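Local coordinates for protein putative alcohol dehydrogenase (Sinorhizobium meliloti, PDB 4J6F) that is a putative alcohol dehydrogenase of the medium-chain dehydrogenase/reductase family, probably a nicotinamide-dependent oxidoreductase, at residues A[70-82]-A[365-379]. Sequence-based numbering, arbitrary orientation.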
loop_
_atom_site.group_PDB
_atom_site.type_symbol
_atom_site.label_atom_id
_atom_site.label_comp_id
_atom_site.label_asym_id
_atom_site.label_seq_id
_atom_site.Cartn_x
_atom_site.Cartn_y
_atom_site.Cartn_z
ATOM N N ALA A 70 21.664 -24.744 -18.103
ATOM C CA ALA A 70 21.950 -23.552 -17.283
ATOM C C ALA A 70 20.846 -23.315 -16.254
ATOM O O ALA A 70 19.691 -23.648 -16.506
ATOM C CB ALA A 70 22.108 -22.318 -18.164
ATOM N N CYS A 71 21.203 -22.746 -15.102
ATOM C CA CYS A 71 20.226 -22.344 -14.082
ATOM C C CYS A 71 20.694 -21.119 -13.289
ATOM O O CYS A 71 21.765 -21.140 -12.678
ATOM C CB CYS A 71 19.920 -23.492 -13.115
ATOM S SG CYS A 71 18.504 -23.119 -12.045
ATOM N N GLY A 72 19.883 -20.066 -13.279
ATOM C CA GLY A 72 20.294 -18.803 -12.682
ATOM C C GLY A 72 19.991 -18.739 -11.206
ATOM O O GLY A 72 18.976 -19.257 -10.769
HETATM N N MSE A 73 20.868 -18.085 -10.443
HETATM C CA MSE A 73 20.721 -17.971 -8.981
HETATM C C MSE A 73 19.895 -16.770 -8.562
HETATM O O MSE A 73 19.963 -15.706 -9.179
HETATM C CB MSE A 73 22.087 -17.877 -8.319
HETATM C CG MSE A 73 23.103 -18.818 -8.951
HETATM SE SE MSE A 73 24.740 -18.802 -7.844
HETATM C CE MSE A 73 24.125 -19.882 -6.309
ATOM N N ASN A 74 19.110 -16.944 -7.497
ATOM C CA ASN A 74 18.250 -15.894 -6.947
ATOM C C ASN A 74 18.287 -15.829 -5.422
ATOM O O ASN A 74 18.621 -16.807 -4.752
ATOM C CB ASN A 74 16.812 -16.117 -7.402
ATOM C CG ASN A 74 16.657 -15.960 -8.886
ATOM O OD1 ASN A 74 16.717 -14.850 -9.426
ATOM N ND2 ASN A 74 16.488 -17.075 -9.566
ATOM N N ASN A 75 17.914 -14.680 -4.867
ATOM C CA ASN A 75 17.873 -14.534 -3.422
ATOM C C ASN A 75 17.047 -15.609 -2.700
ATOM O O ASN A 75 17.413 -16.091 -1.612
ATOM C CB ASN A 75 17.379 -13.139 -3.074
ATOM C CG ASN A 75 18.463 -12.102 -3.227
ATOM O OD1 ASN A 75 19.616 -12.429 -3.478
ATOM N ND2 ASN A 75 18.104 -10.848 -3.065
ATOM N N THR A 76 15.944 -16.004 -3.322
ATOM C CA THR A 76 15.068 -16.979 -2.716
ATOM C C THR A 76 15.788 -18.308 -2.451
ATOM O O THR A 76 15.447 -18.994 -1.498
ATOM C CB THR A 76 13.788 -17.152 -3.540
ATOM O OG1 THR A 76 12.821 -17.847 -2.763
ATOM C CG2 THR A 76 14.053 -17.910 -4.833
ATOM N N ASP A 77 16.795 -18.647 -3.272
ATOM C CA ASP A 77 17.689 -19.803 -3.027
ATOM C C ASP A 77 18.205 -19.790 -1.602
ATOM O O ASP A 77 18.107 -20.779 -0.866
ATOM C CB ASP A 77 18.940 -19.727 -3.910
ATOM C CG ASP A 77 18.652 -19.871 -5.400
ATOM O OD1 ASP A 77 17.476 -20.063 -5.800
ATOM O OD2 ASP A 77 19.643 -19.783 -6.168
ATOM N N VAL A 78 18.775 -18.637 -1.250
ATOM C CA VAL A 78 19.478 -18.403 -0.006
ATOM C C VAL A 78 18.477 -18.341 1.135
ATOM O O VAL A 78 18.596 -19.077 2.110
ATOM C CB VAL A 78 20.295 -17.089 -0.085
ATOM C CG1 VAL A 78 20.875 -16.708 1.264
ATOM C CG2 VAL A 78 21.419 -17.221 -1.087
ATOM N N TRP A 79 17.478 -17.480 1.005
ATOM C CA TRP A 79 16.493 -17.333 2.071
ATOM C C TRP A 79 15.715 -18.603 2.389
ATOM O O TRP A 79 15.446 -18.871 3.559
ATOM C CB TRP A 79 15.562 -16.151 1.814
ATOM C CG TRP A 79 16.273 -14.828 1.946
ATOM C CD1 TRP A 79 17.281 -14.492 2.846
ATOM C CD2 TRP A 79 16.028 -13.658 1.178
ATOM N NE1 TRP A 79 17.673 -13.182 2.657
ATOM C CE2 TRP A 79 16.915 -12.648 1.645
ATOM C CE3 TRP A 79 15.148 -13.359 0.143
ATOM C CZ2 TRP A 79 16.934 -11.365 1.100
ATOM C CZ3 TRP A 79 15.168 -12.074 -0.405
ATOM C CH2 TRP A 79 16.053 -11.093 0.079
ATOM N N VAL A 80 15.380 -19.402 1.379
ATOM C CA VAL A 80 14.721 -20.677 1.651
ATOM C C VAL A 80 15.655 -21.574 2.465
ATOM O O VAL A 80 15.231 -22.195 3.428
ATOM C CB VAL A 80 14.250 -21.381 0.366
ATOM C CG1 VAL A 80 13.910 -22.838 0.623
ATOM C CG2 VAL A 80 13.048 -20.665 -0.217
ATOM N N ARG A 81 16.932 -21.616 2.097
ATOM C CA ARG A 81 17.889 -22.468 2.787
ATOM C C ARG A 81 18.050 -22.016 4.223
ATOM O O ARG A 81 18.016 -22.835 5.132
ATOM C CB ARG A 81 19.229 -22.444 2.071
ATOM C CG ARG A 81 20.271 -23.418 2.599
ATOM C CD ARG A 81 21.644 -23.008 2.096
ATOM N NE ARG A 81 22.137 -21.905 2.913
ATOM C CZ ARG A 81 22.798 -20.846 2.457
ATOM N NH1 ARG A 81 23.073 -20.718 1.171
ATOM N NH2 ARG A 81 23.188 -19.903 3.305
ATOM N N GLU A 82 18.205 -20.711 4.434
ATOM C CA GLU A 82 18.320 -20.160 5.795
ATOM C C GLU A 82 17.017 -20.233 6.597
ATOM O O GLU A 82 17.059 -20.224 7.819
ATOM C CB GLU A 82 18.828 -18.722 5.764
ATOM C CG GLU A 82 20.131 -18.587 5.007
ATOM C CD GLU A 82 20.697 -17.180 5.015
ATOM O OE1 GLU A 82 19.943 -16.231 4.730
ATOM O OE2 GLU A 82 21.907 -17.028 5.300
ATOM N N GLN A 365 27.550 -19.769 -4.497
ATOM C CA GLN A 365 26.626 -19.094 -3.605
ATOM C C GLN A 365 27.319 -18.107 -2.657
ATOM O O GLN A 365 26.697 -17.128 -2.202
ATOM C CB GLN A 365 25.773 -20.090 -2.836
ATOM C CG GLN A 365 24.597 -19.419 -2.170
ATOM C CD GLN A 365 23.407 -20.316 -2.112
ATOM O OE1 GLN A 365 23.380 -21.259 -1.335
ATOM N NE2 GLN A 365 22.411 -20.035 -2.942
ATOM N N THR A 366 28.596 -18.368 -2.366
ATOM C CA THR A 366 29.403 -17.431 -1.594
ATOM C C THR A 366 29.520 -16.150 -2.411
ATOM O O THR A 366 29.198 -15.051 -1.928
ATOM C CB THR A 366 30.781 -18.008 -1.223
ATOM O OG1 THR A 366 30.613 -19.286 -0.605
ATOM C CG2 THR A 366 31.460 -17.145 -0.229
ATOM N N ASP A 367 29.922 -16.300 -3.668
ATOM C CA ASP A 367 29.975 -15.169 -4.575
ATOM C C ASP A 367 28.620 -14.516 -4.728
ATOM O O ASP A 367 28.524 -13.293 -4.766
ATOM C CB ASP A 367 30.524 -15.602 -5.920
ATOM C CG ASP A 367 32.015 -15.814 -5.881
ATOM O OD1 ASP A 367 32.600 -15.770 -4.769
ATOM O OD2 ASP A 367 32.606 -16.025 -6.961
ATOM N N PHE A 368 27.568 -15.326 -4.785
ATOM C CA PHE A 368 26.217 -14.788 -4.907
ATOM C C PHE A 368 25.837 -13.888 -3.740
ATOM O O PHE A 368 25.233 -12.839 -3.937
ATOM C CB PHE A 368 25.192 -15.892 -5.024
ATOM C CG PHE A 368 23.797 -15.380 -5.163
ATOM C CD1 PHE A 368 23.353 -14.873 -6.375
ATOM C CD2 PHE A 368 22.931 -15.378 -4.077
ATOM C CE1 PHE A 368 22.070 -14.386 -6.512
ATOM C CE2 PHE A 368 21.644 -14.891 -4.200
ATOM C CZ PHE A 368 21.215 -14.392 -5.423
HETATM N N MSE A 369 26.195 -14.304 -2.527
HETATM C CA MSE A 369 25.827 -13.573 -1.328
HETATM C C MSE A 369 26.641 -12.319 -1.213
HETATM O O MSE A 369 26.174 -11.336 -0.654
HETATM C CB MSE A 369 26.022 -14.451 -0.104
HETATM C CG MSE A 369 24.859 -15.416 0.142
HETATM SE SE MSE A 369 25.381 -16.824 1.439
HETATM C CE MSE A 369 24.189 -16.383 2.937
ATOM N N ALA A 370 27.862 -12.315 -1.737
ATOM C CA ALA A 370 28.717 -11.125 -1.605
ATOM C C ALA A 370 28.208 -9.960 -2.453
ATOM O O ALA A 370 28.338 -8.802 -2.054
ATOM C CB ALA A 370 30.179 -11.438 -1.912
ATOM N N LYS A 371 27.626 -10.272 -3.614
ATOM C CA LYS A 371 27.090 -9.260 -4.532
ATOM C C LYS A 371 28.125 -8.278 -5.085
ATOM O O LYS A 371 27.776 -7.129 -5.387
ATOM C CB LYS A 371 25.963 -8.463 -3.876
ATOM C CG LYS A 371 24.896 -9.297 -3.201
ATOM C CD LYS A 371 23.868 -9.785 -4.183
ATOM C CE LYS A 371 22.630 -10.226 -3.433
ATOM N NZ LYS A 371 22.053 -11.465 -4.026
ATOM N N ASN A 372 29.380 -8.712 -5.212
ATOM C CA ASN A 372 30.398 -7.921 -5.910
ATOM C C ASN A 372 30.417 -8.264 -7.381
ATOM O O ASN A 372 31.438 -8.721 -7.915
ATOM C CB ASN A 372 31.769 -8.118 -5.291
ATOM C CG ASN A 372 31.790 -7.731 -3.836
ATOM O OD1 ASN A 372 31.290 -6.673 -3.458
ATOM N ND2 ASN A 372 32.348 -8.594 -3.004
ATOM N N PHE A 373 29.262 -8.057 -8.015
ATOM C CA PHE A 373 29.036 -8.347 -9.427
ATOM C C PHE A 373 27.740 -7.661 -9.856
ATOM O O PHE A 373 26.962 -7.195 -9.009
ATOM C CB PHE A 373 28.944 -9.860 -9.673
ATOM C CG PHE A 373 27.756 -10.503 -9.028
ATOM C CD1 PHE A 373 26.523 -10.507 -9.663
ATOM C CD2 PHE A 373 27.864 -11.092 -7.782
ATOM C CE1 PHE A 373 25.418 -11.084 -9.069
ATOM C CE2 PHE A 373 26.758 -11.677 -7.179
ATOM C CZ PHE A 373 25.532 -11.667 -7.824
ATOM N N VAL A 374 27.505 -7.611 -11.169
ATOM C CA VAL A 374 26.273 -7.038 -11.709
ATOM C C VAL A 374 25.475 -8.050 -12.521
ATOM O O VAL A 374 26.039 -8.924 -13.167
ATOM C CB VAL A 374 26.539 -5.805 -12.579
ATOM C CG1 VAL A 374 25.225 -5.292 -13.161
ATOM C CG2 VAL A 374 27.219 -4.724 -11.756
ATOM N N GLY A 375 24.152 -7.916 -12.478
ATOM C CA GLY A 375 23.275 -8.857 -13.158
ATOM C C GLY A 375 23.163 -10.167 -12.398
ATOM O O GLY A 375 22.911 -10.169 -11.187
ATOM N N LYS A 376 23.322 -11.282 -13.095
ATOM C CA LYS A 376 23.024 -12.577 -12.511
ATOM C C LYS A 376 24.110 -13.629 -12.681
ATOM O O LYS A 376 24.829 -13.648 -13.662
ATOM C CB LYS A 376 21.698 -13.094 -13.064
ATOM C CG LYS A 376 20.696 -11.986 -13.334
ATOM C CD LYS A 376 19.266 -12.367 -12.996
ATOM C CE LYS A 376 19.163 -13.234 -11.760
ATOM N NZ LYS A 376 18.828 -14.632 -12.123
ATOM N N LEU A 377 24.207 -14.509 -11.694
ATOM C CA LEU A 377 25.112 -15.650 -11.733
ATOM C C LEU A 377 24.342 -16.876 -12.220
ATOM O O LEU A 377 23.164 -17.079 -11.864
ATOM C CB LEU A 377 25.774 -15.883 -10.372
ATOM C CG LEU A 377 26.556 -14.704 -9.759
ATOM C CD1 LEU A 377 27.281 -15.144 -8.497
ATOM C CD2 LEU A 377 27.557 -14.057 -10.711
ATOM N N VAL A 378 25.001 -17.658 -13.074
ATOM C CA VAL A 378 24.393 -18.832 -13.711
ATOM C C VAL A 378 25.152 -20.114 -13.355
ATOM O O VAL A 378 26.392 -20.154 -13.433
ATOM C CB VAL A 378 24.368 -18.678 -15.242
ATOM C CG1 VAL A 378 23.701 -19.876 -15.883
ATOM C CG2 VAL A 378 23.663 -17.386 -15.621
ATOM N N VAL A 379 24.410 -21.151 -12.965
ATOM C CA VAL A 379 25.006 -22.447 -12.626
ATOM C C VAL A 379 24.815 -23.462 -13.754
ATOM O O VAL A 379 23.687 -23.690 -14.200
ATOM C CB VAL A 379 24.434 -22.998 -11.319
ATOM C CG1 VAL A 379 24.950 -24.401 -11.078
ATOM C CG2 VAL A 379 24.810 -22.088 -10.166
HETATM O O HOH W 1 22.090 -14.236 -9.652
HETATM O O HOH W 2 15.964 -14.049 -12.400
#
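Met73, a selenomethionine, packs against Phe368, Leu377 and Val379. CB lies 3.8 Å from Phe368 CD1, and both CB and CG rest against Leu377 O, CG at 3.4 Å. CG sits beside the backbone N (chi1 -41°), which takes the chain across to Val379, CG to CG2 being 3.9 Å. SE rests by Leu377 CB and the same valine methyl; it stands 5.2 Å from the Phe368 ring centroid and 47° off the ring normal, an oblique Met-aromatic contact. A bend at the last torsion turns CE back to Gln365, near its CA and NE2.

Cys71 and Val379 form an antiparallel hydrogen-bonded pair, Gly72 and Val378 a non-hydrogen-bonded one. Met73 N then donates to Leu377 O at 2.9 Å, an almost straight bond. One water donates to Met73 O and accepts from Leu377 N, linking the two segments beside that bond. Lys376 NZ makes weak bonds to Met73 O and Asn74 OD1 and a firmer one to a water; its salt bridge is to Asp113, which also accepts from Asn74 ND2.

At the helix end, Lys371 NZ meets Asn75 OD1 at 2.7 Å, in the carbonyl plane and on a lone pair, and lies over one face of Phe368. The edge of that ring receives Val78 CG2. Gln365 OE1 approaches the edge of the Arg81 guanidinium, 2.6 Å from NH1, in a weak bond; Arg81 NE is bonded to Gly43 O.

After the six-stranded parallel, nucleotide-binding-type sheet, C-terminal strand 376-380 returns to pair antiparallel with strand 63-72 and parallel with 352-357, completing the GroES-like catalytic domain as is usual in medium-chain dehydrogenases. The 365-370 part of helix 361-370, whose Phe361 and Ala364 also touch Met73, lies at 105° to helix 75-82.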